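Local coordinates for protein Cag-Z (Helicobacter pylori, PDB 1S2X) that is of unknown function but is encoded on the cag pathogenicity island, which specifies a type IV secretion system, at residues A[8-13]-A[92-97]; A[41-46]-A[137-142]; A[78-83]-A[125-130]; A[114-119]-A[177-182]. The protein carries 1 engineered substitution. All coordinates share one frame; numbering follows the deposited sequence.

Contact 1. Residues A[8-13]-A[92-97]; sequences DELGFN and KQEKTF. Engineered in segment 8-13: Asp8 (natural residue Met).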
# COMPACT_ATOMS: atom_id res chain seq x y z
N ASP A 8 11.34 -10.27 25.82
CA ASP A 8 10.37 -9.23 25.51
C ASP A 8 10.74 -8.42 24.27
O ASP A 8 10.39 -7.26 24.12
CB ASP A 8 10.20 -8.28 26.70
CG ASP A 8 11.51 -7.87 27.34
OD1 ASP A 8 12.47 -8.67 27.34
OD2 ASP A 8 11.57 -6.73 27.86
N GLU A 9 11.47 -9.05 23.35
CA GLU A 9 11.72 -8.41 22.06
C GLU A 9 11.15 -9.26 20.94
O GLU A 9 11.52 -9.16 19.77
CB GLU A 9 13.21 -8.14 21.89
CG GLU A 9 13.58 -6.67 22.10
CD GLU A 9 13.07 -5.77 21.00
OE1 GLU A 9 13.45 -6.01 19.82
OE2 GLU A 9 12.31 -4.81 21.28
N LEU A 10 10.20 -10.11 21.31
CA LEU A 10 9.50 -11.04 20.44
C LEU A 10 8.06 -10.58 20.20
O LEU A 10 7.55 -9.77 20.97
CB LEU A 10 9.45 -12.43 21.06
CG LEU A 10 10.78 -13.18 21.18
CD1 LEU A 10 10.53 -14.63 21.57
CD2 LEU A 10 11.55 -13.08 19.87
N GLY A 11 7.42 -11.13 19.16
CA GLY A 11 6.02 -10.81 18.92
C GLY A 11 5.85 -9.63 17.97
O GLY A 11 4.79 -9.01 17.97
N PHE A 12 6.90 -9.35 17.22
CA PHE A 12 6.94 -8.26 16.25
C PHE A 12 6.33 -6.97 16.82
O PHE A 12 5.31 -6.52 16.31
CB PHE A 12 6.22 -8.68 14.97
CG PHE A 12 6.50 -7.77 13.79
CD1 PHE A 12 7.78 -7.29 13.56
CD2 PHE A 12 5.48 -7.39 12.93
CE1 PHE A 12 8.05 -6.46 12.48
CE2 PHE A 12 5.75 -6.57 11.85
CZ PHE A 12 7.03 -6.10 11.63
N ASN A 13 6.97 -6.46 17.85
CA ASN A 13 6.72 -5.33 18.70
C ASN A 13 6.43 -4.06 17.90
O ASN A 13 6.84 -3.96 16.75
CB ASN A 13 7.93 -5.00 19.58
CG ASN A 13 8.02 -5.79 20.87
OD1 ASN A 13 7.03 -6.38 21.32
ND2 ASN A 13 9.21 -5.82 21.47
N LYS A 92 10.44 -13.93 10.82
CA LYS A 92 10.96 -15.28 10.63
C LYS A 92 12.06 -15.60 11.65
O LYS A 92 12.08 -16.72 12.16
CB LYS A 92 11.48 -15.50 9.21
CG LYS A 92 11.47 -16.98 8.81
CD LYS A 92 11.22 -17.14 7.32
CE LYS A 92 11.92 -18.35 6.73
NZ LYS A 92 13.40 -18.27 6.92
N GLN A 93 12.91 -14.62 11.88
CA GLN A 93 14.01 -14.61 12.82
C GLN A 93 13.46 -14.70 14.24
O GLN A 93 13.91 -15.51 15.05
CB GLN A 93 14.87 -13.35 12.67
CG GLN A 93 15.51 -12.86 13.96
CD GLN A 93 16.73 -11.99 13.72
OE1 GLN A 93 17.31 -11.41 14.65
NE2 GLN A 93 17.14 -11.89 12.46
N GLU A 94 12.47 -13.86 14.52
CA GLU A 94 11.79 -13.94 15.81
C GLU A 94 11.25 -15.36 15.98
O GLU A 94 11.52 -16.02 16.99
CB GLU A 94 10.68 -12.91 15.93
CG GLU A 94 11.16 -11.48 16.13
CD GLU A 94 10.07 -10.51 16.53
OE1 GLU A 94 9.02 -10.92 17.07
OE2 GLU A 94 10.28 -9.29 16.32
N LYS A 95 10.51 -15.80 14.97
CA LYS A 95 9.90 -17.13 15.00
C LYS A 95 10.94 -18.19 15.32
O LYS A 95 10.71 -19.10 16.11
CB LYS A 95 9.22 -17.47 13.68
CG LYS A 95 8.05 -18.44 13.88
CD LYS A 95 7.53 -18.99 12.55
CE LYS A 95 7.86 -20.47 12.42
NZ LYS A 95 6.76 -21.21 11.74
N THR A 96 12.11 -18.09 14.69
CA THR A 96 13.11 -19.12 14.94
C THR A 96 13.59 -19.06 16.39
O THR A 96 13.58 -20.09 17.07
CB THR A 96 14.31 -19.01 13.99
OG1 THR A 96 13.85 -18.97 12.64
CG2 THR A 96 15.21 -20.24 14.11
N PHE A 97 14.01 -17.89 16.85
CA PHE A 97 14.51 -17.67 18.19
C PHE A 97 13.48 -18.06 19.25
O PHE A 97 13.87 -18.42 20.36
CB PHE A 97 14.91 -16.21 18.43
CG PHE A 97 15.59 -15.98 19.77
CD1 PHE A 97 16.95 -16.20 19.92
CD2 PHE A 97 14.86 -15.56 20.87
CE1 PHE A 97 17.57 -16.00 21.14
CE2 PHE A 97 15.47 -15.36 22.09
CZ PHE A 97 16.83 -15.58 22.23
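Leu10 and Glu94 bring the loop 8-13 against helix 92-97, with their CA atoms 5.9 Å apart. The loop is the N-terminal lead-in to helix 14-23 of this all-helical protein, and a glutamate from the long helix 74-101 holds its backbone. Glu94 sets off toward the loop, and its chain is extended beyond CG. Phe12 N donates to Glu94 OE1 at 2.6 Å, meeting its syn lone pair in a nearly straight bond (166°). The N-H of Gly11 gives a weak, bent bond to the same oxygen. One oxygen thus meets two successive peptide groups. OE2 forms a salt bridge with Arg90, one turn earlier on the helix, which would favour a charged Glu94. Leu10 and Glu94 run alongside each other in opposite senses, and Leu10 CD2 rests 4.0 Å from Glu94 CB. The same methyl also reaches the Phe97 ring. Gly11 has a positive phi (92°), where a CB would press on the preceding carbonyl oxygen. The Phe12 side chain touches Cys91 of helix 74-101 and Ile20 of helix 14-23. Asp8 is engineered, Met in the natural sequence, and its O accepts from Asn13 ND2 at 3.2 Å.

Contact 2. Residues A[41-46]-A[137-142]; sequences NYATSL and YLPREY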
# COMPACT_ATOMS: atom_id res chain seq x y z
N ASN A 41 -2.29 21.46 -9.18
CA ASN A 41 -1.83 22.11 -10.40
C ASN A 41 -2.36 21.46 -11.66
O ASN A 41 -2.31 22.08 -12.73
CB ASN A 41 -0.29 22.13 -10.44
CG ASN A 41 0.30 23.20 -9.55
OD1 ASN A 41 1.48 23.19 -9.20
ND2 ASN A 41 -0.53 24.16 -9.15
N TYR A 42 -2.90 20.24 -11.62
CA TYR A 42 -3.28 19.67 -12.93
C TYR A 42 -4.67 19.09 -12.95
O TYR A 42 -5.23 18.79 -14.01
CB TYR A 42 -2.26 18.58 -13.32
CG TYR A 42 -0.92 19.14 -13.74
CD1 TYR A 42 -0.75 19.76 -14.97
CD2 TYR A 42 0.19 19.04 -12.91
CE1 TYR A 42 0.47 20.28 -15.38
CE2 TYR A 42 1.42 19.55 -13.30
CZ TYR A 42 1.55 20.17 -14.53
OH TYR A 42 2.76 20.67 -14.91
N ALA A 43 -5.26 18.88 -11.77
CA ALA A 43 -6.52 18.10 -11.81
C ALA A 43 -7.73 18.88 -11.35
O ALA A 43 -8.85 18.35 -11.39
CB ALA A 43 -6.35 16.84 -10.98
N THR A 44 -7.59 20.14 -10.92
CA THR A 44 -8.81 20.85 -10.52
C THR A 44 -9.77 21.08 -11.68
O THR A 44 -10.99 21.08 -11.49
CB THR A 44 -8.47 22.21 -9.87
OG1 THR A 44 -7.69 22.96 -10.82
CG2 THR A 44 -7.62 22.04 -8.62
N SER A 45 -9.28 21.27 -12.90
CA SER A 45 -10.14 21.50 -14.05
C SER A 45 -11.05 20.33 -14.40
O SER A 45 -12.04 20.53 -15.14
CB SER A 45 -9.29 21.88 -15.27
OG SER A 45 -8.63 20.75 -15.83
N LEU A 46 -10.82 19.12 -13.92
CA LEU A 46 -11.75 18.02 -14.14
C LEU A 46 -13.19 18.41 -13.73
O LEU A 46 -14.18 17.99 -14.32
CB LEU A 46 -11.39 16.76 -13.34
CG LEU A 46 -10.09 16.07 -13.71
CD1 LEU A 46 -9.80 14.98 -12.68
CD2 LEU A 46 -10.16 15.54 -15.14
N TYR A 137 -5.33 10.04 -6.56
CA TYR A 137 -4.90 10.78 -7.76
C TYR A 137 -6.02 11.00 -8.77
O TYR A 137 -5.92 11.71 -9.78
CB TYR A 137 -3.73 10.04 -8.44
CG TYR A 137 -2.40 10.45 -7.82
CD1 TYR A 137 -1.66 11.47 -8.41
CD2 TYR A 137 -1.91 9.83 -6.68
CE1 TYR A 137 -0.45 11.88 -7.87
CE2 TYR A 137 -0.70 10.23 -6.13
CZ TYR A 137 0.01 11.25 -6.73
OH TYR A 137 1.22 11.65 -6.20
N LEU A 138 -7.17 10.37 -8.56
CA LEU A 138 -8.44 10.76 -9.17
C LEU A 138 -9.19 11.47 -8.04
O LEU A 138 -9.83 10.81 -7.22
CB LEU A 138 -9.24 9.58 -9.71
CG LEU A 138 -10.61 9.95 -10.34
CD1 LEU A 138 -10.40 10.89 -11.52
CD2 LEU A 138 -11.39 8.71 -10.74
N PRO A 139 -9.04 12.78 -7.94
CA PRO A 139 -9.45 13.46 -6.71
C PRO A 139 -10.97 13.55 -6.68
O PRO A 139 -11.60 14.17 -7.53
CB PRO A 139 -8.79 14.83 -6.83
CG PRO A 139 -8.69 15.06 -8.31
CD PRO A 139 -8.49 13.71 -8.93
N ARG A 140 -11.57 12.93 -5.68
CA ARG A 140 -13.03 12.95 -5.60
C ARG A 140 -13.56 14.37 -5.54
O ARG A 140 -14.67 14.65 -6.01
CB ARG A 140 -13.51 12.19 -4.36
CG ARG A 140 -14.60 11.17 -4.60
CD ARG A 140 -15.72 11.69 -5.49
NE ARG A 140 -16.74 10.67 -5.74
CZ ARG A 140 -17.91 10.85 -6.33
NH1 ARG A 140 -18.30 12.03 -6.78
NH2 ARG A 140 -18.73 9.82 -6.48
N GLU A 141 -12.79 15.30 -4.98
CA GLU A 141 -13.40 16.62 -4.82
C GLU A 141 -13.44 17.44 -6.11
O GLU A 141 -14.06 18.51 -6.04
CB GLU A 141 -12.66 17.37 -3.71
CG GLU A 141 -11.27 17.85 -4.08
CD GLU A 141 -10.17 16.88 -3.69
OE1 GLU A 141 -9.01 17.33 -3.58
OE2 GLU A 141 -10.45 15.68 -3.48
N TYR A 142 -12.87 17.01 -7.22
CA TYR A 142 -12.84 17.72 -8.50
C TYR A 142 -13.58 16.96 -9.59
O TYR A 142 -13.49 17.29 -10.78
CB TYR A 142 -11.39 18.03 -8.94
CG TYR A 142 -10.75 18.91 -7.88
CD1 TYR A 142 -11.30 20.17 -7.63
CD2 TYR A 142 -9.66 18.51 -7.13
CE1 TYR A 142 -10.77 21.01 -6.67
CE2 TYR A 142 -9.12 19.35 -6.16
CZ TYR A 142 -9.68 20.60 -5.93
OH TYR A 142 -9.16 21.44 -4.98
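The C-terminal part of helix 31-43 and the residues after it meet the proline-containing loop after helix 105-135, with Thr44 and Tyr142 at the centre. The side-chain contacts are mostly apolar and tie this helix to an interhelical loop. Residues 41-43 form a wider, pi-type turn. The loop 137-142 has a short 3-10 segment at 140-141. Thr44 and Tyr142 run alongside each other in the same sense. Thr44 CG2 sits over one face of the tyrosine ring, 3.9 Å from the centroid and 18° off the normal, as a CH-pi contact. With OG1 at chi1 57°, CG2 falls anti to the carbonyl carbon, over the ring. Glu141 CG, from the preceding residue, lies over the opposite face, also toward the rim. Tyr142 CB packs 3.5 Å from the carbonyl oxygen Ala43 O. Ala43 CB touches the proline ring at Pro139 CG, 4.0 Å away. Leu46 crosses Pro139 at about a right angle, and Leu46 CD1 comes 4.2 Å from Pro139 CD. The same methyl approaches Leu138 CD1. The Tyr142 hydroxyl is hydrogen-bonded to Gln40 on helix 31-43. Leu62 of helix 52-68 touches Ala43, while Ala155 and Phe156 of helix 149-158 touch Leu138.

Contact 3. Residues A[78-83]-A[125-130]; sequences NYLNNL and DEVARI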
# COMPACT_ATOMS: atom_id res chain seq x y z
N ASN A 78 7.25 -0.87 -5.02
CA ASN A 78 8.53 -1.32 -4.47
C ASN A 78 8.59 -1.04 -2.97
O ASN A 78 9.09 -1.88 -2.21
CB ASN A 78 9.71 -0.67 -5.18
CG ASN A 78 9.77 -0.87 -6.68
OD1 ASN A 78 9.23 -1.80 -7.29
ND2 ASN A 78 10.46 0.06 -7.34
N TYR A 79 8.09 0.12 -2.55
CA TYR A 79 8.05 0.43 -1.12
C TYR A 79 7.34 -0.71 -0.37
O TYR A 79 7.88 -1.26 0.59
CB TYR A 79 7.35 1.77 -0.83
CG TYR A 79 7.00 1.91 0.64
CD1 TYR A 79 7.98 2.19 1.59
CD2 TYR A 79 5.70 1.75 1.08
CE1 TYR A 79 7.66 2.32 2.93
CE2 TYR A 79 5.37 1.87 2.42
CZ TYR A 79 6.36 2.16 3.34
OH TYR A 79 6.02 2.28 4.68
N LEU A 80 6.15 -1.08 -0.82
CA LEU A 80 5.42 -2.15 -0.16
C LEU A 80 6.14 -3.48 -0.20
O LEU A 80 6.14 -4.18 0.82
CB LEU A 80 4.02 -2.30 -0.77
CG LEU A 80 3.11 -1.12 -0.41
CD1 LEU A 80 1.82 -1.19 -1.22
CD2 LEU A 80 2.87 -1.12 1.09
N ASN A 81 6.73 -3.83 -1.35
CA ASN A 81 7.47 -5.09 -1.42
C ASN A 81 8.62 -5.09 -0.41
O ASN A 81 8.82 -6.05 0.33
CB ASN A 81 8.00 -5.33 -2.84
CG ASN A 81 8.54 -6.73 -3.03
OD1 ASN A 81 7.87 -7.61 -3.59
ND2 ASN A 81 9.78 -6.96 -2.58
N ASN A 82 9.40 -4.02 -0.37
CA ASN A 82 10.51 -3.89 0.56
C ASN A 82 10.05 -4.03 2.01
O ASN A 82 10.63 -4.76 2.81
CB ASN A 82 11.19 -2.53 0.41
CG ASN A 82 11.81 -2.38 -0.97
OD1 ASN A 82 11.77 -3.32 -1.76
ND2 ASN A 82 12.36 -1.20 -1.23
N LEU A 83 8.98 -3.31 2.35
CA LEU A 83 8.39 -3.35 3.67
C LEU A 83 7.92 -4.74 4.05
O LEU A 83 8.19 -5.25 5.14
CB LEU A 83 7.18 -2.40 3.75
CG LEU A 83 6.47 -2.44 5.11
CD1 LEU A 83 6.65 -1.11 5.82
CD2 LEU A 83 5.00 -2.79 4.95
N ASP A 125 -2.17 -3.06 6.66
CA ASP A 125 -2.55 -1.67 6.86
C ASP A 125 -1.67 -0.77 6.02
O ASP A 125 -2.09 0.28 5.53
CB ASP A 125 -2.45 -1.24 8.33
CG ASP A 125 -3.48 -1.89 9.23
OD1 ASP A 125 -4.39 -2.58 8.73
OD2 ASP A 125 -3.37 -1.72 10.46
N GLU A 126 -0.40 -1.14 5.83
CA GLU A 126 0.41 -0.21 5.03
C GLU A 126 0.01 -0.29 3.55
O GLU A 126 0.04 0.73 2.87
CB GLU A 126 1.90 -0.46 5.19
CG GLU A 126 2.50 0.20 6.43
CD GLU A 126 2.54 1.71 6.29
OE1 GLU A 126 1.85 2.39 7.07
OE2 GLU A 126 3.26 2.22 5.40
N VAL A 127 -0.37 -1.46 3.06
CA VAL A 127 -0.88 -1.59 1.69
C VAL A 127 -2.18 -0.80 1.50
O VAL A 127 -2.40 -0.19 0.46
CB VAL A 127 -1.16 -3.06 1.30
CG1 VAL A 127 -1.80 -3.12 -0.07
CG2 VAL A 127 0.12 -3.89 1.30
N ALA A 128 -3.07 -0.78 2.48
CA ALA A 128 -4.31 -0.00 2.39
C ALA A 128 -4.05 1.49 2.40
O ALA A 128 -4.69 2.33 1.77
CB ALA A 128 -5.24 -0.34 3.54
N ARG A 129 -3.03 1.89 3.16
CA ARG A 129 -2.72 3.32 3.19
C ARG A 129 -2.21 3.76 1.82
O ARG A 129 -2.58 4.79 1.26
CB ARG A 129 -1.70 3.53 4.31
CG ARG A 129 -1.07 4.91 4.31
CD ARG A 129 -0.20 5.09 5.55
NE ARG A 129 1.18 4.71 5.27
CZ ARG A 129 2.05 5.52 4.68
NH1 ARG A 129 1.70 6.75 4.33
NH2 ARG A 129 3.29 5.11 4.46
N ILE A 130 -1.30 2.95 1.27
CA ILE A 130 -0.73 3.25 -0.03
C ILE A 130 -1.82 3.14 -1.09
O ILE A 130 -1.84 3.95 -2.01
CB ILE A 130 0.45 2.35 -0.41
CG1 ILE A 130 1.82 2.92 -0.02
CG2 ILE A 130 0.44 2.05 -1.90
CD1 ILE A 130 1.89 3.41 1.41
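Tyr79 and Leu80 of helix 78-83 pack against Glu126, Val127 and Ile130 of helix 125-130. The two belong to an antiparallel helical hairpin, formed by the consecutive helices 74-101 and 105-135 of the bundle. The axes of these short segments come within 10.4 Å, at 174° between their N-to-C directions. Tyr79 can be followed outward. Its CB points toward the other helix, and chi1 of 166° puts CG anti to the backbone N. Further out, CD2 and CE2 pass Ile130, with Tyr79 CE2 3.9 Å from Ile130 CD1. CZ and CE2 both lie near Glu126 OE2. At the tip, Tyr79 OH donates to Glu126 OE2 over 2.9 Å. The hydroxyl comes from above the carboxylate plane, and the ring and carboxylate planes are 80° apart. The Glu126 chain bends at chi2. Arg129, one turn on, grips the same carboxylate side-on in a salt bridge. NE bonds to OE1, and Arg129 NH2 bonds to Glu126 OE2 at 3.0 Å on its syn lone pair. OE2 therefore accepts from both tyrosine and arginine, which would favour the charged form of Glu126.

Beside this polar group lies an apolar layer. Leu80 and Ile130 pass in opposite senses, and Leu80 CD1 touches Ile130 CG2 at 3.6 Å. Leu80 CD2 meets Val127 CG2. Leu83 crosses Glu126 at about a right angle and covers its aliphatic part. Leu168 of helix 161-183 packs on Leu80 and Val127, while Leu21 of helix 14-23 touches Tyr79, Leu83 and Glu126. Ile130 CD1 also lies 3.7 Å above the plane of the Arg129 guanidinium, toward its rim.

Contact 4. Residues A[114-119]-A[177-182]; sequences EISDNF and TKYIIL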
# COMPACT_ATOMS: atom_id res chain seq x y z
N GLU A 114 1.09 -14.31 17.87
CA GLU A 114 1.23 -12.86 17.99
C GLU A 114 2.07 -12.30 16.85
O GLU A 114 1.74 -11.28 16.25
CB GLU A 114 1.89 -12.47 19.32
CG GLU A 114 2.17 -11.00 19.50
CD GLU A 114 0.99 -10.17 19.97
OE1 GLU A 114 1.21 -9.06 20.50
OE2 GLU A 114 -0.16 -10.62 19.82
N ILE A 115 3.16 -13.00 16.57
CA ILE A 115 4.13 -12.57 15.58
C ILE A 115 3.53 -12.51 14.19
O ILE A 115 3.72 -11.55 13.44
CB ILE A 115 5.35 -13.51 15.58
CG1 ILE A 115 6.40 -13.16 16.64
CG2 ILE A 115 5.97 -13.58 14.19
CD1 ILE A 115 7.45 -14.22 16.83
N SER A 116 2.80 -13.55 13.81
CA SER A 116 2.24 -13.59 12.47
C SER A 116 1.03 -12.68 12.33
O SER A 116 0.82 -12.08 11.27
CB SER A 116 1.89 -15.04 12.12
OG SER A 116 0.88 -15.53 12.99
N ASP A 117 0.23 -12.55 13.37
CA ASP A 117 -0.94 -11.67 13.40
C ASP A 117 -0.51 -10.21 13.30
O ASP A 117 -1.22 -9.39 12.73
CB ASP A 117 -1.77 -11.83 14.67
CG ASP A 117 -2.61 -13.07 14.76
OD1 ASP A 117 -2.89 -13.73 13.73
OD2 ASP A 117 -3.03 -13.41 15.88
N ASN A 118 0.65 -9.88 13.86
CA ASN A 118 1.10 -8.49 13.76
C ASN A 118 1.75 -8.24 12.40
O ASN A 118 1.76 -7.11 11.93
CB ASN A 118 2.07 -8.13 14.89
CG ASN A 118 1.35 -8.00 16.22
OD1 ASN A 118 0.12 -7.87 16.27
ND2 ASN A 118 2.12 -8.04 17.31
N PHE A 119 2.28 -9.31 11.81
CA PHE A 119 2.81 -9.24 10.45
C PHE A 119 1.64 -9.01 9.49
O PHE A 119 1.67 -8.13 8.63
CB PHE A 119 3.59 -10.49 10.05
CG PHE A 119 3.94 -10.60 8.57
CD1 PHE A 119 3.14 -11.33 7.70
CD2 PHE A 119 5.05 -9.98 8.06
CE1 PHE A 119 3.43 -11.41 6.35
CE2 PHE A 119 5.36 -10.05 6.70
CZ PHE A 119 4.54 -10.76 5.84
N THR A 177 0.46 -15.55 1.74
CA THR A 177 1.35 -16.70 1.71
C THR A 177 2.46 -16.63 2.74
O THR A 177 2.94 -17.65 3.25
CB THR A 177 2.01 -16.84 0.33
OG1 THR A 177 0.94 -16.94 -0.61
CG2 THR A 177 2.85 -18.10 0.25
N LYS A 178 2.89 -15.40 3.05
CA LYS A 178 3.94 -15.26 4.05
C LYS A 178 3.34 -15.45 5.44
O LYS A 178 3.98 -15.92 6.37
CB LYS A 178 4.65 -13.91 3.90
CG LYS A 178 5.67 -13.85 2.78
CD LYS A 178 6.17 -12.43 2.58
CE LYS A 178 7.59 -12.39 2.03
NZ LYS A 178 7.60 -12.46 0.54
N TYR A 179 2.07 -15.06 5.55
CA TYR A 179 1.33 -15.28 6.79
C TYR A 179 1.22 -16.78 7.05
O TYR A 179 1.41 -17.22 8.18
CB TYR A 179 -0.07 -14.66 6.74
CG TYR A 179 -0.94 -15.03 7.91
CD1 TYR A 179 -1.89 -16.04 7.84
CD2 TYR A 179 -0.80 -14.35 9.12
CE1 TYR A 179 -2.68 -16.37 8.92
CE2 TYR A 179 -1.58 -14.67 10.21
CZ TYR A 179 -2.52 -15.68 10.11
OH TYR A 179 -3.30 -16.00 11.19
N ILE A 180 0.87 -17.51 6.00
CA ILE A 180 0.80 -18.97 6.08
C ILE A 180 2.09 -19.49 6.71
O ILE A 180 2.10 -20.13 7.75
CB ILE A 180 0.63 -19.62 4.70
CG1 ILE A 180 -0.76 -19.39 4.08
CG2 ILE A 180 0.94 -21.10 4.74
CD1 ILE A 180 -1.71 -18.68 5.02
N ILE A 181 3.18 -19.16 6.03
CA ILE A 181 4.50 -19.60 6.48
C ILE A 181 4.75 -19.24 7.94
O ILE A 181 5.05 -20.12 8.75
CB ILE A 181 5.59 -18.99 5.57
CG1 ILE A 181 5.44 -19.32 4.09
CG2 ILE A 181 6.98 -19.39 6.06
CD1 ILE A 181 6.69 -18.99 3.29
N LEU A 182 4.62 -17.97 8.29
CA LEU A 182 4.97 -17.49 9.61
C LEU A 182 4.08 -18.07 10.70
O LEU A 182 4.45 -18.14 11.88
CB LEU A 182 4.87 -15.96 9.65
CG LEU A 182 6.03 -15.20 9.02
CD1 LEU A 182 5.76 -13.70 9.02
CD2 LEU A 182 7.34 -15.49 9.75
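Phe119 and Leu182 join helix 114-119 to helix 177-182, an antiparallel pair within the helical bundle. The axes of these short segments approach to 9.2 Å, at 171°. Phe119 has CG anti to the backbone N (chi1 169°), and its ring reaches the second helix. Leu182 crosses it at about a right angle. Leu182 CD1 lies over one face of the Phe119 ring, 3.8 Å from the centroid, in a CH-pi contact. The methyl is offset toward the rim and comes closest to CG. Farther from CG, Phe119 CE1 and CZ meet the CB of Lys178. The lysine then leads away; its NZ forms a salt bridge with Asp174 and a cation-pi contact with Tyr88.

Ser116 sits where the backbones are near, its CB 4.0 Å from Leu182 CB. Its hydroxyl bonds back to Val112 O in its own helix. Tyr179 also has CG anti to the backbone N, and its ring edge meets the first helix. Ser116 O lies at that edge, 3.5 Å from Tyr179 CD2. Asp117 OD1 lies at the same ring's edge and takes a weak hydrogen bond from Tyr179 OH at 3.4 Å. The carboxylate and ring planes are nearly parallel, 14° apart. The chemistry suggests that apolar and CH-pi packing carries this contact, with a weak tyrosine-aspartate bond at its partly exposed border.

How the contacts relate
Three of the four contacts follow one another along the long helices. Contacts 1 and 3 share helix 74-101, and contacts 3 and 4 share helix 105-135. Contacts 1 and 4 are neighbours, with centres about 11 Å apart, and they touch. Gly11 O probably accepts a hydrogen bond from Asn118 ND2 at 2.9 Å, and Ile115 CG1 packs on Gly11 CA at 3.3 Å. The centre of contact 3 is about 4 Å from the centre of the chain, about 16 Å from that of contact 4 and about 24 Å from that of contact 2. Contact 2 lies on the opposite side of the chain's centre from contact 1, their centres about 44 Å apart. The function is unknown, so the contacts cannot be related to an active site.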